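Local coordinates for putative methylase (Clostridium difficile, PDB 3LDU), which binds GTP in its methyltransferase domain and is probably an RNA-binding rRNA guanine methyltransferase, at residues D159-L165 with R226-S230. Coordinates in Å, arbitrary orientation, origin at the centre of the assembly. Residues are numbered along the deposited sequence.
Sequences DTTGDAL and REFIS
Segment 159-165 turns irregularly out of strand 153-159, with Gly-162 at phi/psi 95/-117, whereas 226-230 is extended through Phe-228 and enters a 3-10 turn at Ile-229. CA atoms pair Thr-161 with Phe-228 (4.8 Å), Gly-162 with Ile-229 (4.9 Å) and Thr-160 with Ser-230 (4.8 Å). Ile-229 N donates to Thr-161 O (2.9 Å); Thr-160 O accepts from Ser-230 N (3.2 Å) and Ser-230 OG (2.7 Å), chi1 p. Asp-159, chi1 t, closes an Asx turn from OD1 to Thr-161 N (2.9 Å), while its OD2 takes Gly-162 N (3.1 Å). At its backbone angles a CB on Gly-162 would jam against the preceding carbonyl O, which by itself calls for glycine; an ideal CB would also sit tightly, 3.3 Å from Ile-229 CB. The contact thus joins the linker leaving the N-terminal sheet to a loop of the methyltransferase domain, away from the GTP site; Thr-160 OG1 and Thr-161 OG1 bond back to Val-62 and Asn-53. Arg-226 (p, t, m, chi4 171°) spans the gap: NH1 and NH2 each donate to Asp-163 O at 2.9 Å, NH1 weakly to Ala-164 O (3.0 Å), and NE (3.1 Å) and NH2 (2.9 Å) fold back onto Glu-227 O. Leu-165 CD2 lies over one guanidinium face and meets the Phe-228 ring edge at CE1, 3.3 Å away; that ring also meets Trp-241, planes about 20° apart.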
loop_
_atom_site.group_PDB
_atom_site.type_symbol
_atom_site.label_atom_id
_atom_site.label_comp_id
_atom_site.label_asym_id
_atom_site.label_seq_id
_atom_site.Cartn_x
_atom_site.Cartn_y
_atom_site.Cartn_z
ATOM N N ASP A 159 1.034 -13.476 -9.077
ATOM C CA ASP A 159 0.753 -12.048 -8.934
ATOM C C ASP A 159 -0.471 -11.667 -9.769
ATOM O O ASP A 159 -0.488 -11.916 -10.978
ATOM C CB ASP A 159 1.977 -11.256 -9.391
ATOM C CG ASP A 159 1.738 -9.756 -9.391
ATOM O OD1 ASP A 159 0.878 -9.304 -8.619
ATOM O OD2 ASP A 159 2.416 -9.040 -10.157
ATOM N N THR A 160 -1.490 -11.081 -9.140
ATOM C CA THR A 160 -2.707 -10.679 -9.857
ATOM C C THR A 160 -2.674 -9.197 -10.210
ATOM O O THR A 160 -3.559 -8.694 -10.908
ATOM C CB THR A 160 -4.000 -10.948 -9.043
ATOM O OG1 THR A 160 -4.093 -10.013 -7.959
ATOM C CG2 THR A 160 -4.025 -12.363 -8.483
ATOM N N THR A 161 -1.641 -8.508 -9.727
ATOM C CA THR A 161 -1.594 -7.039 -9.757
ATOM C C THR A 161 -0.790 -6.439 -10.915
ATOM O O THR A 161 -1.314 -5.655 -11.697
ATOM C CB THR A 161 -1.039 -6.521 -8.421
ATOM O OG1 THR A 161 -1.876 -6.995 -7.363
ATOM C CG2 THR A 161 -1.005 -4.994 -8.424
ATOM N N GLY A 162 0.474 -6.827 -11.039
ATOM C CA GLY A 162 1.346 -6.243 -12.043
ATOM C C GLY A 162 2.155 -5.104 -11.427
ATOM O O GLY A 162 2.945 -5.326 -10.515
ATOM N N ASP A 163 1.969 -3.887 -11.915
ATOM C CA ASP A 163 2.614 -2.733 -11.282
ATOM C C ASP A 163 2.221 -2.655 -9.803
ATOM O O ASP A 163 1.050 -2.782 -9.460
ATOM C CB ASP A 163 2.226 -1.429 -11.985
ATOM C CG ASP A 163 2.970 -1.221 -13.287
ATOM O OD1 ASP A 163 3.953 -1.949 -13.537
ATOM O OD2 ASP A 163 2.573 -0.320 -14.057
ATOM N N ALA A 164 3.199 -2.455 -8.928
ATOM C CA ALA A 164 2.920 -2.346 -7.491
ATOM C C ALA A 164 1.697 -1.464 -7.222
ATOM O O ALA A 164 1.528 -0.415 -7.847
ATOM C CB ALA A 164 4.139 -1.809 -6.751
ATOM N N LEU A 165 0.855 -1.887 -6.281
ATOM C CA LEU A 165 -0.412 -1.216 -6.010
ATOM C C LEU A 165 -0.261 0.250 -5.595
ATOM O O LEU A 165 -1.162 1.065 -5.834
ATOM C CB LEU A 165 -1.219 -1.977 -4.944
ATOM C CG LEU A 165 -2.126 -3.094 -5.445
ATOM C CD1 LEU A 165 -2.964 -3.638 -4.295
ATOM C CD2 LEU A 165 -3.020 -2.592 -6.595
ATOM N N ARG A 226 -6.310 2.696 -12.883
ATOM C CA ARG A 226 -5.175 1.922 -13.356
ATOM C C ARG A 226 -5.597 0.522 -13.794
ATOM O O ARG A 226 -6.750 0.121 -13.605
ATOM C CB ARG A 226 -4.074 1.835 -12.303
ATOM C CG ARG A 226 -4.517 1.255 -10.967
ATOM C CD ARG A 226 -3.310 0.714 -10.219
ATOM N NE ARG A 226 -2.793 -0.490 -10.867
ATOM C CZ ARG A 226 -1.651 -1.099 -10.545
ATOM N NH1 ARG A 226 -0.877 -0.607 -9.591
ATOM N NH2 ARG A 226 -1.268 -2.195 -11.187
ATOM N N GLU A 227 -4.664 -0.215 -14.377
ATOM C CA GLU A 227 -4.978 -1.577 -14.793
ATOM C C GLU A 227 -4.170 -2.629 -14.029
ATOM O O GLU A 227 -3.193 -2.314 -13.344
ATOM C CB GLU A 227 -4.882 -1.749 -16.303
ATOM C CG GLU A 227 -3.538 -1.484 -16.919
ATOM C CD GLU A 227 -3.629 -1.448 -18.440
ATOM O OE1 GLU A 227 -3.370 -2.489 -19.089
ATOM O OE2 GLU A 227 -3.987 -0.383 -18.984
ATOM N N PHE A 228 -4.620 -3.871 -14.122
ATOM C CA PHE A 228 -4.027 -4.958 -13.357
ATOM C C PHE A 228 -3.743 -6.112 -14.286
ATOM O O PHE A 228 -4.513 -6.372 -15.219
ATOM C CB PHE A 228 -4.982 -5.384 -12.251
ATOM C CG PHE A 228 -5.326 -4.265 -11.326
ATOM C CD1 PHE A 228 -4.502 -3.965 -10.258
ATOM C CD2 PHE A 228 -6.450 -3.486 -11.549
ATOM C CE1 PHE A 228 -4.807 -2.912 -9.407
ATOM C CE2 PHE A 228 -6.760 -2.444 -10.702
ATOM C CZ PHE A 228 -5.932 -2.154 -9.633
ATOM N N ILE A 229 -2.630 -6.801 -14.051
ATOM C CA ILE A 229 -2.221 -7.886 -14.957
ATOM C C ILE A 229 -3.293 -8.970 -15.101
ATOM O O ILE A 229 -3.457 -9.518 -16.189
ATOM C CB ILE A 229 -0.870 -8.501 -14.515
ATOM C CG1 ILE A 229 -0.245 -9.319 -15.646
ATOM C CG2 ILE A 229 -1.047 -9.355 -13.254
ATOM C CD1 ILE A 229 0.016 -8.519 -16.909
ATOM N N SER A 230 -4.038 -9.271 -14.034
ATOM C CA SER A 230 -5.038 -10.356 -14.076
ATOM C C SER A 230 -6.291 -10.022 -14.887
ATOM O O SER A 230 -7.133 -10.903 -15.142
ATOM C CB SER A 230 -5.460 -10.769 -12.660
ATOM O OG SER A 230 -5.907 -9.637 -11.918
HETATM O O HOH W 1 -0.039 -3.009 -14.329
#